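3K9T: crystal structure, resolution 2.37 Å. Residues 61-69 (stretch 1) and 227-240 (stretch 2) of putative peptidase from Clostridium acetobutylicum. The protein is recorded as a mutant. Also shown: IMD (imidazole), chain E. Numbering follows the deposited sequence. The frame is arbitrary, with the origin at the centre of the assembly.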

# COMPACT_ATOMS: atom_id res chain seq x y z
N LYS A 61 34.26 -6.76 -30.61
CA LYS A 61 33.95 -6.80 -29.20
C LYS A 61 32.84 -5.79 -28.92
O LYS A 61 33.01 -4.59 -29.15
CB LYS A 61 35.20 -6.53 -28.32
CG LYS A 61 35.84 -7.80 -27.67
CD LYS A 61 35.02 -8.25 -26.38
N VAL A 62 31.71 -6.29 -28.45
CA VAL A 62 30.57 -5.46 -28.13
C VAL A 62 30.29 -5.64 -26.63
O VAL A 62 29.68 -6.61 -26.19
CB VAL A 62 29.39 -5.74 -29.10
CG1 VAL A 62 29.75 -5.12 -30.48
CG2 VAL A 62 29.03 -7.31 -29.18
N PHE A 63 30.79 -4.67 -25.86
CA PHE A 63 30.92 -4.81 -24.41
C PHE A 63 31.58 -6.19 -24.14
O PHE A 63 32.59 -6.50 -24.75
CB PHE A 63 29.58 -4.61 -23.67
CG PHE A 63 28.97 -3.24 -23.86
CD1 PHE A 63 29.72 -2.08 -23.68
CD2 PHE A 63 27.64 -3.11 -24.21
CE1 PHE A 63 29.14 -0.82 -23.85
CE2 PHE A 63 27.07 -1.85 -24.37
CZ PHE A 63 27.82 -0.71 -24.20
N ASP A 64 30.97 -7.02 -23.29
CA ASP A 64 31.57 -8.30 -22.91
C ASP A 64 31.41 -9.35 -23.97
O ASP A 64 32.00 -10.41 -23.88
CB ASP A 64 30.95 -8.84 -21.60
CG ASP A 64 31.79 -9.92 -20.97
OD1 ASP A 64 33.02 -9.72 -20.86
OD2 ASP A 64 31.23 -10.98 -20.60
N TRP A 65 30.61 -9.06 -24.99
CA TRP A 65 30.35 -10.05 -26.02
C TRP A 65 31.23 -9.88 -27.23
O TRP A 65 31.84 -8.84 -27.43
CB TRP A 65 28.87 -10.00 -26.43
CG TRP A 65 27.96 -10.42 -25.37
CD1 TRP A 65 27.77 -9.82 -24.16
CD2 TRP A 65 27.06 -11.54 -25.41
NE1 TRP A 65 26.81 -10.49 -23.44
CE2 TRP A 65 26.35 -11.55 -24.19
CE3 TRP A 65 26.76 -12.50 -26.37
CZ2 TRP A 65 25.38 -12.49 -23.90
CZ3 TRP A 65 25.78 -13.47 -26.08
CH2 TRP A 65 25.12 -13.44 -24.85
N THR A 66 31.30 -10.94 -28.02
CA THR A 66 32.01 -10.95 -29.28
C THR A 66 31.06 -11.26 -30.40
O THR A 66 30.34 -12.24 -30.32
CB THR A 66 33.09 -12.04 -29.29
OG1 THR A 66 33.98 -11.83 -28.19
CG2 THR A 66 33.84 -12.02 -30.62
N VAL A 67 31.07 -10.44 -31.45
CA VAL A 67 30.19 -10.69 -32.59
C VAL A 67 30.56 -12.05 -33.21
O VAL A 67 31.68 -12.27 -33.67
CB VAL A 67 30.27 -9.55 -33.63
CG1 VAL A 67 29.53 -9.92 -34.95
CG2 VAL A 67 29.69 -8.26 -33.05
N PRO A 68 29.60 -12.99 -33.24
CA PRO A 68 29.91 -14.34 -33.76
C PRO A 68 30.25 -14.43 -35.25
O PRO A 68 30.14 -13.46 -35.99
CB PRO A 68 28.60 -15.11 -33.54
CG PRO A 68 27.51 -14.05 -33.60
CD PRO A 68 28.16 -12.78 -33.01
N LYS A 69 30.67 -15.62 -35.67
CA LYS A 69 30.80 -15.94 -37.08
C LYS A 69 29.43 -15.89 -37.72
O LYS A 69 28.39 -16.02 -37.05
CB LYS A 69 31.40 -17.33 -37.29
CG LYS A 69 32.87 -17.40 -36.88
CD LYS A 69 33.59 -18.69 -37.28
CE LYS A 69 35.04 -18.62 -36.81
NZ LYS A 69 36.00 -18.87 -37.91
N GLU A 227 18.10 -11.01 -31.30
CA GLU A 227 17.98 -10.90 -29.85
C GLU A 227 19.33 -11.03 -29.13
O GLU A 227 20.22 -11.75 -29.56
CB GLU A 227 16.98 -11.91 -29.27
CG GLU A 227 16.57 -11.55 -27.82
CD GLU A 227 15.54 -12.50 -27.23
OE1 GLU A 227 15.83 -13.70 -27.22
OE2 GLU A 227 14.48 -12.06 -26.74
N THR A 228 19.43 -10.31 -28.02
CA THR A 228 20.58 -10.33 -27.16
C THR A 228 21.81 -9.76 -27.84
O THR A 228 22.17 -8.65 -27.54
CB THR A 228 20.82 -11.74 -26.48
OG1 THR A 228 19.70 -11.99 -25.66
CG2 THR A 228 22.05 -11.78 -25.57
N ILE A 229 22.44 -10.53 -28.72
CA ILE A 229 23.66 -10.07 -29.41
C ILE A 229 23.45 -8.77 -30.22
O ILE A 229 24.33 -7.88 -30.25
CB ILE A 229 24.30 -11.21 -30.27
CG1 ILE A 229 25.65 -10.75 -30.83
CG2 ILE A 229 23.35 -11.72 -31.36
CD1 ILE A 229 26.67 -10.31 -29.74
N GLY A 230 22.27 -8.65 -30.84
CA GLY A 230 21.93 -7.44 -31.61
C GLY A 230 21.77 -6.21 -30.74
O GLY A 230 22.38 -5.22 -31.00
N SER A 231 20.96 -6.29 -29.69
CA SER A 231 20.79 -5.15 -28.77
C SER A 231 22.10 -4.74 -28.09
O SER A 231 22.37 -3.55 -27.93
CB SER A 231 19.69 -5.42 -27.74
OG SER A 231 19.96 -6.53 -26.92
N ILE A 232 22.91 -5.73 -27.70
CA ILE A 232 24.24 -5.44 -27.10
C ILE A 232 25.10 -4.72 -28.14
O ILE A 232 25.68 -3.68 -27.85
CB ILE A 232 24.94 -6.72 -26.58
CG1 ILE A 232 24.10 -7.37 -25.46
CG2 ILE A 232 26.35 -6.39 -26.02
CD1 ILE A 232 24.60 -8.74 -25.00
N THR A 233 25.13 -5.23 -29.37
CA THR A 233 25.85 -4.56 -30.45
C THR A 233 25.39 -3.13 -30.67
O THR A 233 26.22 -2.21 -30.82
CB THR A 233 25.73 -5.34 -31.75
OG1 THR A 233 26.27 -6.65 -31.55
CG2 THR A 233 26.49 -4.61 -32.91
N TRP A 234 24.08 -2.92 -30.68
CA TRP A 234 23.55 -1.60 -30.91
C TRP A 234 23.94 -0.66 -29.78
O TRP A 234 24.40 0.46 -30.04
CB TRP A 234 22.04 -1.61 -31.10
CG TRP A 234 21.53 -0.27 -31.42
CD1 TRP A 234 21.49 0.33 -32.66
CD2 TRP A 234 21.04 0.68 -30.50
NE1 TRP A 234 20.98 1.60 -32.56
CE2 TRP A 234 20.71 1.86 -31.24
CE3 TRP A 234 20.88 0.68 -29.11
CZ2 TRP A 234 20.20 3.00 -30.63
CZ3 TRP A 234 20.36 1.83 -28.51
CH2 TRP A 234 20.02 2.97 -29.27
N LEU A 235 23.75 -1.11 -28.54
CA LEU A 235 24.11 -0.29 -27.36
C LEU A 235 25.61 0.05 -27.40
O LEU A 235 26.00 1.17 -27.08
CB LEU A 235 23.70 -0.99 -26.05
CG LEU A 235 22.21 -1.00 -25.74
CD1 LEU A 235 21.82 -1.94 -24.60
CD2 LEU A 235 21.74 0.42 -25.45
N SER A 236 26.43 -0.90 -27.83
CA SER A 236 27.89 -0.67 -27.83
C SER A 236 28.26 0.37 -28.88
O SER A 236 29.29 0.99 -28.79
CB SER A 236 28.69 -1.99 -28.06
OG SER A 236 28.69 -2.41 -29.43
N ARG A 237 27.39 0.56 -29.86
CA ARG A 237 27.66 1.51 -30.93
C ARG A 237 26.93 2.83 -30.76
O ARG A 237 27.09 3.71 -31.59
CB ARG A 237 27.33 0.84 -32.27
CG ARG A 237 28.35 -0.27 -32.63
CD ARG A 237 27.79 -1.35 -33.53
NE ARG A 237 27.30 -0.78 -34.78
CZ ARG A 237 28.05 -0.47 -35.82
NH1 ARG A 237 29.37 -0.66 -35.80
NH2 ARG A 237 27.48 0.06 -36.89
N ASN A 238 26.16 2.99 -29.68
CA ASN A 238 25.32 4.17 -29.53
C ASN A 238 25.26 4.73 -28.10
O ASN A 238 24.23 5.26 -27.65
CB ASN A 238 23.91 3.82 -30.04
CG ASN A 238 23.87 3.57 -31.53
OD1 ASN A 238 23.91 4.51 -32.31
ND2 ASN A 238 23.78 2.30 -31.94
N GLU A 239 26.36 4.60 -27.35
CA GLU A 239 26.36 5.09 -25.96
C GLU A 239 26.01 6.58 -25.89
O GLU A 239 25.29 7.01 -25.00
CB GLU A 239 27.68 4.78 -25.23
CG GLU A 239 27.93 3.30 -25.03
CD GLU A 239 29.06 3.04 -24.03
OE1 GLU A 239 28.83 3.12 -22.81
OE2 GLU A 239 30.17 2.70 -24.48
N ASP A 240 26.51 7.33 -26.87
CA ASP A 240 26.22 8.76 -27.02
C ASP A 240 24.73 9.11 -27.10
O ASP A 240 24.34 10.20 -26.72
CB ASP A 240 26.91 9.30 -28.29
CG ASP A 240 26.53 8.51 -29.56
OD1 ASP A 240 26.78 7.29 -29.59
OD2 ASP A 240 26.01 9.10 -30.52
N1 IMD E . 12.96 -14.18 -26.36
C2 IMD E . 12.92 -14.66 -27.62
N3 IMD E . 12.26 -15.82 -27.60
C4 IMD E . 11.87 -16.07 -26.34
C5 IMD E . 12.31 -15.02 -25.55

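The most striking feature of this contact is the methyl group of Ile232 pressed onto the indole of Trp65: Ile232 CD1 lies 3.3 Å from the centroid of the five-membered ring of Trp65, 15° off the ring normal, in a CH-pi contact tight enough to bring CD1 within 3.2 Å of Trp65 NE1. That nitrogen is hydrogen-bonded elsewhere in the structure, so the methyl covers the ring face without depriving NE1 of a partner. No hydrogen bond crosses between the stretches; 567 Å² of surface, both sides summed, is buried by packing alone.

Stretch 1 meets the helix as a tight hairpin. A type II' turn runs from Val62 to Trp65, closed by Trp65 N to Val62 O (2.9 Å) and Val62 N to Trp65 O (2.7 Å). Phe63, at phi/psi 48/-127, occupies the turn, and both Val62 and Trp65 direct their CA-to-CB bonds toward the helix. Ile232 packs against all three: besides its CD1 on Trp65, its CG2 lies 3.3 Å from Val62 O and 4.0 Å from Phe63 CD2.

The Phe63 ring provides a second CH-pi contact. Its CA-to-CB bond points sideways, but the ring reaches the helix, and Ser236 CB sits 4.0 Å from the ring centroid, 10° off the normal. Around the ring edge, Leu235 CB approaches Phe63 CE2 at 3.9 Å and the carboxylate atom Glu239 OE2 comes to 3.7 Å from Phe63 CE1.

Val62 makes the closest CA-to-CA approach, its CA 5.3 Å from Thr233 CA. Its two methyls spread over the helix: Val62 CG1 lies 3.1 Å from Ser236 OG, a short carbon-to-oxygen contact, while CG2 lies 3.7 Å from Thr233 OG1 and 3.9 Å from Ile229 CD1. Both hydroxyls find acceptors within their own helix, Ser236 OG donating to Thr233 O (2.8 Å) and Thr233 OG1 to Ile229 O (2.6 Å). Polar side chains can therefore line this apolar surface with their hydrogen-bonding needs met locally.

At the start of the helix, Ile229 extends its side chain across the strand: its CD1 is 4.0 Å from Trp65 CB, and its CG1 is 3.9 Å from Pro68 CD. Thr228, in the N-cap position but making no side-chain capping bond, instead places CG2 3.6 Å from Trp65 CH2. Just beyond the contact, Glu227 OE2 accepts a 2.6 Å hydrogen bond from N1 of the imidazole, probably derived from the crystallisation liquor.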